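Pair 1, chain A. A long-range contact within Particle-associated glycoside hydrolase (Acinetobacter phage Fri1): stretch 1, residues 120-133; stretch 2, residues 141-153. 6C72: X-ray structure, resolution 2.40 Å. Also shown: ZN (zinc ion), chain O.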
# COMPACT_ATOMS: atom_id res chain seq x y z
N MET A 120 -25.35 -27.61 5.19
CA MET A 120 -23.95 -27.34 5.51
C MET A 120 -23.84 -26.25 6.56
O MET A 120 -23.04 -26.35 7.50
CB MET A 120 -23.18 -26.94 4.25
CG MET A 120 -22.84 -28.10 3.34
SD MET A 120 -21.89 -29.41 4.13
CE MET A 120 -20.29 -28.64 4.31
N ALA A 121 -24.65 -25.20 6.44
CA ALA A 121 -24.68 -24.17 7.48
C ALA A 121 -25.15 -24.71 8.82
O ALA A 121 -24.85 -24.12 9.86
CB ALA A 121 -25.56 -23.00 7.04
N LEU A 122 -25.92 -25.80 8.83
CA LEU A 122 -26.31 -26.41 10.10
C LEU A 122 -25.16 -27.17 10.74
O LEU A 122 -25.04 -27.19 11.97
CB LEU A 122 -27.52 -27.33 9.88
CG LEU A 122 -28.30 -27.95 11.05
CD1 LEU A 122 -29.13 -26.93 11.78
CD2 LEU A 122 -29.19 -29.08 10.54
N ILE A 123 -24.27 -27.77 9.95
CA ILE A 123 -23.23 -28.64 10.52
C ILE A 123 -21.84 -28.00 10.50
O ILE A 123 -20.83 -28.69 10.47
CB ILE A 123 -23.20 -30.01 9.80
CG1 ILE A 123 -22.78 -29.85 8.33
CG2 ILE A 123 -24.54 -30.70 9.91
CD1 ILE A 123 -22.56 -31.18 7.62
N GLY A 124 -21.78 -26.67 10.54
CA GLY A 124 -20.51 -26.00 10.77
C GLY A 124 -19.95 -25.28 9.56
O GLY A 124 -18.88 -24.67 9.67
N GLY A 125 -20.64 -25.32 8.44
CA GLY A 125 -20.18 -24.67 7.24
C GLY A 125 -19.24 -25.55 6.43
O GLY A 125 -18.95 -26.71 6.76
N GLY A 126 -18.75 -24.96 5.35
CA GLY A 126 -17.91 -25.69 4.43
C GLY A 126 -18.21 -25.33 2.99
O GLY A 126 -18.39 -24.16 2.65
N VAL A 127 -18.27 -26.35 2.14
CA VAL A 127 -18.41 -26.13 0.71
C VAL A 127 -19.57 -26.96 0.18
O VAL A 127 -19.69 -28.15 0.49
CB VAL A 127 -17.11 -26.49 -0.04
CG1 VAL A 127 -17.34 -26.45 -1.53
CG2 VAL A 127 -15.99 -25.52 0.36
N VAL A 128 -20.42 -26.33 -0.62
CA VAL A 128 -21.38 -27.02 -1.47
C VAL A 128 -20.78 -27.07 -2.86
O VAL A 128 -20.59 -26.03 -3.50
CB VAL A 128 -22.75 -26.34 -1.48
CG1 VAL A 128 -23.60 -26.97 -2.57
CG2 VAL A 128 -23.42 -26.47 -0.12
N GLN A 129 -20.43 -28.28 -3.30
CA GLN A 129 -19.82 -28.50 -4.60
C GLN A 129 -20.91 -28.66 -5.65
O GLN A 129 -21.84 -29.45 -5.47
CB GLN A 129 -18.93 -29.74 -4.57
CG GLN A 129 -18.25 -30.07 -5.88
CD GLN A 129 -17.17 -29.06 -6.26
OE1 GLN A 129 -16.30 -28.73 -5.44
NE2 GLN A 129 -17.22 -28.57 -7.50
N LEU A 130 -20.82 -27.89 -6.69
CA LEU A 130 -21.72 -28.08 -7.82
C LEU A 130 -21.03 -28.89 -8.90
O LEU A 130 -19.81 -28.79 -9.05
CB LEU A 130 -22.17 -26.74 -8.41
CG LEU A 130 -22.92 -25.84 -7.45
CD1 LEU A 130 -23.37 -24.55 -8.13
CD2 LEU A 130 -24.09 -26.59 -6.82
N PRO A 131 -21.74 -29.71 -9.64
CA PRO A 131 -21.12 -30.44 -10.76
C PRO A 131 -21.04 -29.53 -11.98
O PRO A 131 -21.49 -28.40 -11.98
CB PRO A 131 -22.09 -31.60 -10.99
CG PRO A 131 -23.42 -30.98 -10.69
CD PRO A 131 -23.17 -30.02 -9.53
N LYS A 132 -20.50 -30.07 -13.06
CA LYS A 132 -20.61 -29.40 -14.34
C LYS A 132 -22.07 -29.41 -14.81
O LYS A 132 -22.89 -30.21 -14.35
CB LYS A 132 -19.72 -30.08 -15.38
CG LYS A 132 -18.23 -29.97 -15.07
CD LYS A 132 -17.40 -30.39 -16.25
CE LYS A 132 -17.37 -31.89 -16.38
NZ LYS A 132 -16.72 -32.24 -17.65
N GLY A 133 -22.38 -28.49 -15.70
CA GLY A 133 -23.70 -28.40 -16.31
C GLY A 133 -24.34 -27.05 -16.05
O GLY A 133 -23.82 -26.20 -15.32
N ALA A 141 -27.32 -17.42 0.37
CA ALA A 141 -26.09 -17.77 1.06
C ALA A 141 -26.32 -17.87 2.57
O ALA A 141 -27.18 -17.18 3.14
CB ALA A 141 -24.99 -16.74 0.77
N LYS A 142 -25.56 -18.75 3.21
CA LYS A 142 -25.60 -18.92 4.65
C LYS A 142 -24.17 -18.86 5.17
O LYS A 142 -23.21 -19.14 4.45
CB LYS A 142 -26.27 -20.25 5.02
CG LYS A 142 -27.71 -20.38 4.52
CD LYS A 142 -28.56 -19.19 4.96
CE LYS A 142 -29.86 -19.06 4.17
NZ LYS A 142 -30.90 -20.05 4.61
N SER A 143 -24.03 -18.52 6.45
CA SER A 143 -22.71 -18.16 6.97
C SER A 143 -21.71 -19.32 6.85
O SER A 143 -22.04 -20.49 7.08
CB SER A 143 -22.82 -17.70 8.43
OG SER A 143 -23.53 -16.48 8.50
N ASN A 144 -20.49 -18.97 6.44
CA ASN A 144 -19.37 -19.91 6.38
C ASN A 144 -19.64 -21.07 5.42
O ASN A 144 -19.13 -22.17 5.61
CB ASN A 144 -19.01 -20.41 7.78
CG ASN A 144 -18.73 -19.27 8.76
OD1 ASN A 144 -19.34 -19.18 9.83
ND2 ASN A 144 -17.82 -18.38 8.38
N VAL A 145 -20.46 -20.83 4.40
CA VAL A 145 -20.69 -21.80 3.33
C VAL A 145 -20.25 -21.17 2.02
O VAL A 145 -20.61 -20.02 1.74
CB VAL A 145 -22.16 -22.24 3.26
CG1 VAL A 145 -22.39 -23.09 2.00
CG2 VAL A 145 -22.55 -23.00 4.54
N GLU A 146 -19.49 -21.92 1.23
CA GLU A 146 -19.05 -21.51 -0.09
C GLU A 146 -19.66 -22.44 -1.14
O GLU A 146 -19.61 -23.66 -0.98
CB GLU A 146 -17.52 -21.53 -0.19
CG GLU A 146 -16.97 -21.34 -1.61
CD GLU A 146 -15.47 -21.58 -1.69
OE1 GLU A 146 -14.82 -21.74 -0.63
OE2 GLU A 146 -14.94 -21.62 -2.82
N VAL A 147 -20.20 -21.86 -2.21
CA VAL A 147 -20.71 -22.62 -3.35
C VAL A 147 -19.59 -22.67 -4.38
O VAL A 147 -19.03 -21.63 -4.74
CB VAL A 147 -21.98 -21.99 -3.92
CG1 VAL A 147 -22.40 -22.69 -5.20
CG2 VAL A 147 -23.12 -22.04 -2.90
N ARG A 148 -19.23 -23.88 -4.81
CA ARG A 148 -18.08 -24.07 -5.69
C ARG A 148 -18.47 -24.92 -6.89
O ARG A 148 -19.07 -25.98 -6.74
CB ARG A 148 -16.92 -24.73 -4.92
CG ARG A 148 -15.63 -24.84 -5.73
CD ARG A 148 -14.48 -25.39 -4.90
NE ARG A 148 -14.71 -26.77 -4.49
CZ ARG A 148 -14.18 -27.35 -3.42
NH1 ARG A 148 -13.37 -26.65 -2.62
NH2 ARG A 148 -14.46 -28.61 -3.13
N GLY A 149 -18.14 -24.44 -8.09
CA GLY A 149 -18.38 -25.18 -9.31
C GLY A 149 -17.20 -26.05 -9.70
O GLY A 149 -16.23 -26.22 -8.96
N THR A 150 -17.30 -26.60 -10.91
CA THR A 150 -16.32 -27.53 -11.46
C THR A 150 -15.83 -26.97 -12.79
O THR A 150 -16.63 -26.75 -13.71
CB THR A 150 -16.94 -28.92 -11.67
OG1 THR A 150 -17.44 -29.44 -10.43
CG2 THR A 150 -15.92 -29.90 -12.27
N PHE A 151 -14.52 -26.74 -12.90
CA PHE A 151 -13.96 -26.35 -14.19
C PHE A 151 -14.20 -27.45 -15.23
O PHE A 151 -14.19 -28.64 -14.92
CB PHE A 151 -12.46 -26.07 -14.07
CG PHE A 151 -12.12 -24.82 -13.26
CD1 PHE A 151 -12.41 -23.56 -13.75
CD2 PHE A 151 -11.51 -24.93 -12.02
CE1 PHE A 151 -12.10 -22.43 -13.01
CE2 PHE A 151 -11.22 -23.81 -11.26
CZ PHE A 151 -11.50 -22.55 -11.76
N ASP A 152 -14.43 -27.03 -16.47
CA ASP A 152 -14.47 -28.00 -17.54
C ASP A 152 -13.06 -28.55 -17.76
O ASP A 152 -12.07 -28.04 -17.23
CB ASP A 152 -15.06 -27.38 -18.81
CG ASP A 152 -15.78 -28.42 -19.69
OD1 ASP A 152 -15.67 -29.63 -19.40
OD2 ASP A 152 -16.49 -28.03 -20.64
N SER A 153 -12.99 -29.63 -18.53
CA SER A 153 -11.71 -30.30 -18.73
C SER A 153 -10.72 -29.37 -19.43
O SER A 153 -11.09 -28.57 -20.29
CB SER A 153 -11.92 -31.57 -19.53
OG SER A 153 -12.38 -31.23 -20.82
ZN ZN O . -16.82 -30.55 -21.22

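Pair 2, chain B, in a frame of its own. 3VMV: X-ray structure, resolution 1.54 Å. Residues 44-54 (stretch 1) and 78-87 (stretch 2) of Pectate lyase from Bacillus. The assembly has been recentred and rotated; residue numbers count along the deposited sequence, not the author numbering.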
# COMPACT_ATOMS: atom_id res chain seq x y z
N PRO B 44 26.98 0.37 5.54
CA PRO B 44 25.59 0.81 5.73
C PRO B 44 24.56 0.09 4.86
O PRO B 44 23.38 0.12 5.22
CB PRO B 44 25.65 2.29 5.36
CG PRO B 44 26.88 2.41 4.45
CD PRO B 44 27.84 1.43 4.99
N ASP B 45 24.98 -0.55 3.78
CA ASP B 45 24.02 -1.24 2.91
C ASP B 45 23.99 -2.74 3.14
O ASP B 45 23.32 -3.46 2.39
CB ASP B 45 24.37 -1.00 1.43
CG ASP B 45 24.26 0.46 1.02
OD1 ASP B 45 23.54 1.24 1.67
OD2 ASP B 45 24.90 0.82 0.01
N GLU B 46 24.73 -3.22 4.15
CA GLU B 46 24.73 -4.66 4.47
C GLU B 46 23.26 -5.06 4.72
O GLU B 46 22.62 -4.48 5.58
CB GLU B 46 25.55 -4.93 5.72
CG GLU B 46 25.61 -6.43 6.03
CD GLU B 46 26.28 -6.74 7.34
OE1 GLU B 46 26.19 -5.91 8.28
OE2 GLU B 46 26.90 -7.82 7.42
N PRO B 47 22.76 -6.08 4.02
CA PRO B 47 21.34 -6.44 4.21
C PRO B 47 21.02 -6.77 5.67
O PRO B 47 21.83 -7.42 6.36
CB PRO B 47 21.15 -7.68 3.32
CG PRO B 47 22.17 -7.51 2.23
CD PRO B 47 23.37 -6.77 2.87
N LEU B 48 19.84 -6.32 6.12
CA LEU B 48 19.42 -6.46 7.50
C LEU B 48 17.96 -6.90 7.52
O LEU B 48 17.12 -6.26 6.93
CB LEU B 48 19.56 -5.10 8.22
CG LEU B 48 19.07 -5.08 9.69
CD1 LEU B 48 19.81 -6.05 10.60
CD2 LEU B 48 19.12 -3.64 10.26
N THR B 49 17.69 -8.01 8.17
CA THR B 49 16.33 -8.44 8.43
C THR B 49 16.05 -8.20 9.90
O THR B 49 16.83 -8.63 10.77
CB THR B 49 16.16 -9.94 8.11
OG1 THR B 49 16.31 -10.11 6.70
CG2 THR B 49 14.79 -10.45 8.53
N ILE B 50 14.98 -7.45 10.18
CA ILE B 50 14.53 -7.21 11.53
C ILE B 50 13.22 -7.98 11.74
O ILE B 50 12.19 -7.62 11.12
CB ILE B 50 14.26 -5.71 11.75
CG1 ILE B 50 15.53 -4.92 11.41
CG2 ILE B 50 13.82 -5.50 13.19
CD1 ILE B 50 15.36 -3.39 11.53
N TYR B 51 13.27 -9.04 12.53
CA TYR B 51 12.06 -9.75 12.94
C TYR B 51 11.42 -9.03 14.11
O TYR B 51 12.07 -8.81 15.14
CB TYR B 51 12.36 -11.19 13.32
CG TYR B 51 12.63 -12.06 12.13
CD1 TYR B 51 11.60 -12.33 11.22
CD2 TYR B 51 13.92 -12.57 11.88
CE1 TYR B 51 11.83 -13.12 10.10
CE2 TYR B 51 14.15 -13.36 10.72
CZ TYR B 51 13.11 -13.61 9.84
OH TYR B 51 13.30 -14.37 8.69
N VAL B 52 10.14 -8.71 13.98
CA VAL B 52 9.45 -7.95 15.01
C VAL B 52 8.59 -8.92 15.82
O VAL B 52 7.64 -9.56 15.29
CB VAL B 52 8.58 -6.85 14.38
CG1 VAL B 52 7.89 -6.04 15.46
CG2 VAL B 52 9.44 -5.92 13.50
N ASN B 53 8.95 -9.05 17.09
CA ASN B 53 8.29 -9.99 17.99
C ASN B 53 7.73 -9.33 19.25
O ASN B 53 7.65 -9.95 20.31
CB ASN B 53 9.20 -11.19 18.32
CG ASN B 53 10.50 -10.80 19.03
OD1 ASN B 53 10.74 -9.63 19.34
ND2 ASN B 53 11.35 -11.80 19.33
N GLY B 54 7.29 -8.09 19.11
CA GLY B 54 6.60 -7.42 20.19
C GLY B 54 5.79 -6.30 19.63
O GLY B 54 5.84 -6.06 18.42
N ILE B 78 18.88 4.63 1.67
CA ILE B 78 18.98 3.54 2.62
C ILE B 78 18.50 2.28 1.89
O ILE B 78 17.55 2.34 1.12
CB ILE B 78 18.16 3.81 3.92
CG1 ILE B 78 18.40 2.67 4.93
CG2 ILE B 78 16.64 4.06 3.61
CD1 ILE B 78 17.80 3.01 6.29
N LYS B 79 19.18 1.17 2.08
CA LYS B 79 18.96 -0.00 1.21
C LYS B 79 18.90 -1.32 1.95
O LYS B 79 19.48 -1.47 3.00
CB LYS B 79 20.08 -0.13 0.19
CG LYS B 79 20.30 1.17 -0.61
CD LYS B 79 21.04 0.90 -1.91
CE LYS B 79 22.51 0.99 -1.70
NZ LYS B 79 22.89 2.38 -1.34
N ASN B 80 18.22 -2.29 1.35
CA ASN B 80 18.38 -3.70 1.70
C ASN B 80 17.92 -4.03 3.13
O ASN B 80 18.70 -4.50 3.98
CB ASN B 80 19.83 -4.16 1.49
CG ASN B 80 20.37 -3.81 0.11
OD1 ASN B 80 19.65 -3.75 -0.88
ND2 ASN B 80 21.69 -3.56 0.06
N ILE B 81 16.62 -3.81 3.37
CA ILE B 81 16.04 -4.10 4.68
C ILE B 81 14.79 -4.93 4.52
O ILE B 81 13.99 -4.66 3.62
CB ILE B 81 15.65 -2.79 5.34
CG1 ILE B 81 16.91 -2.00 5.68
CG2 ILE B 81 14.82 -3.05 6.61
CD1 ILE B 81 16.62 -0.64 6.30
N SER B 82 14.59 -5.91 5.39
CA SER B 82 13.26 -6.50 5.58
C SER B 82 12.83 -6.30 7.03
O SER B 82 13.66 -6.46 7.95
CB SER B 82 13.28 -8.00 5.32
OG SER B 82 13.63 -8.31 3.99
N ILE B 83 11.58 -5.90 7.23
CA ILE B 83 10.94 -5.87 8.54
C ILE B 83 9.83 -6.91 8.47
O ILE B 83 8.92 -6.76 7.65
CB ILE B 83 10.36 -4.46 8.81
CG1 ILE B 83 11.54 -3.48 8.90
CG2 ILE B 83 9.46 -4.44 10.05
CD1 ILE B 83 11.14 -2.02 8.99
N ILE B 84 9.97 -7.97 9.26
CA ILE B 84 9.06 -9.12 9.16
C ILE B 84 8.53 -9.46 10.53
O ILE B 84 9.30 -9.69 11.47
CB ILE B 84 9.81 -10.30 8.57
CG1 ILE B 84 10.53 -9.89 7.28
CG2 ILE B 84 8.86 -11.49 8.39
CD1 ILE B 84 11.37 -11.05 6.67
N GLY B 85 7.20 -9.53 10.66
CA GLY B 85 6.61 -9.95 11.91
C GLY B 85 6.86 -11.43 12.19
O GLY B 85 6.95 -12.24 11.28
N VAL B 86 6.96 -11.76 13.47
CA VAL B 86 7.02 -13.14 13.93
C VAL B 86 5.61 -13.63 14.30
O VAL B 86 4.99 -13.09 15.21
CB VAL B 86 7.97 -13.24 15.15
CG1 VAL B 86 8.04 -14.70 15.68
CG2 VAL B 86 9.33 -12.77 14.73
N GLY B 87 5.09 -14.63 13.58
CA GLY B 87 3.76 -15.15 13.89
C GLY B 87 2.72 -14.05 13.78
O GLY B 87 2.65 -13.36 12.79
O HOH W 1 21.70 1.63 3.53
O HOH W 2 23.25 3.90 0.75

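What backbone arrangement do the two pairs share? In each, two short strands run side by side in the same direction, their axes 27° apart in pair 1 and 21° apart in pair 2, and 14 central residues superpose with an RMSD of 0.8 Å. The hydrogen bonds follow the parallel pattern, in which one residue bonds to two neighbours on the partner strand. In pair 1 A:Val128 N donates to A:Glu146 O (2.8 Å) and A:Arg148 N to A:Val128 O (2.9 Å); at the matching positions of pair 2 B:Ile50 N donates to B:Ser82 O (2.8 Å) and B:Ile84 N to B:Ile50 O (2.9 Å). The ladder diverges after A:Leu130 and B:Val52. B:Val86 N reaches B:Val52 O at 2.9 Å, whereas A:Leu130 O accepts from A:Thr150 OG1 at 2.8 Å and, within its own stretch, from A:Gln129 NE2 at 3.0 Å.

How is the buried, apolar face filled? A:Val128 and A:Val147 match B:Ile50 and B:Ile83, and A:Val145 matches B:Ile81, so pair 1 uses valines where pair 2 uses isoleucines. The side-chain centres of A:Val128 and B:Ile50 nevertheless fall 0.1 Å apart. Where A:Leu130 matches B:Val52 the sizes reverse: A:Leu130 CD1 packs on A:Val147 CG1 at 3.6 Å, and B:Val52 CG2 meets B:Ile83 CG2 at 3.8 Å. In pair 1 A:Ala121 CB lies 3.9 Å from A:Val145 CG2.

What do different side chains do on the other face? A:Val127 and B:Thr49 are close in shape and place, but their neighbours differ in chemistry. In pair 1 A:Gln129 and A:Arg148 form a polar pair: A:Gln129 OE1 accepts from A:Arg148 NE at 2.7 Å and from A:Arg148 NH2 at 3.0 Å, at the edge of the guanidinium, while A:Val127 CG1 covers one of its faces, 3.8 Å from A:Arg148 CZ. Pair 2 fills the same two positions with B:Tyr51 and B:Ile84, which pack by apolar contact, B:Tyr51 CE1 lying 3.8 Å from B:Ile84 CB; B:Ile84 CD1 also reaches B:Thr49 CG2 at 3.9 Å. Two positions on, past the matched glycines A:Gly149 and B:Gly85, A:Thr150 bonds to the backbone, whereas B:Val86 CG2 packs against B:Tyr51 CB at 3.7 Å.

How does each pair enter its strands? A:Asn144 and B:Asn80 match, both with positive phi, and each offers its carbonyl to the facing strand: A:Gly126 N to A:Asn144 O is 2.8 Å, and B:Leu48 N to B:Asn80 O is 3.0 Å. Opposite them A:Gly125 matches B:Pro47. An ideal CB at A:Gly125 would lie 2.3 Å from A:Asn144 O, and the backbone angles alone already call for glycine; A:Gly125 CA lies 3.2 Å from A:Asn144 O, much as B:Pro47 CA lies 3.3 Å from B:Asn80 O. The CA-to-CB bond of B:Pro47 points sideways. Pair 2 also ties this end with side chains, through B:Asn80 ND2 to B:Asp45 O (2.8 Å) and a salt bridge between B:Lys79 NZ and B:Asp45 OD2 (2.9 Å).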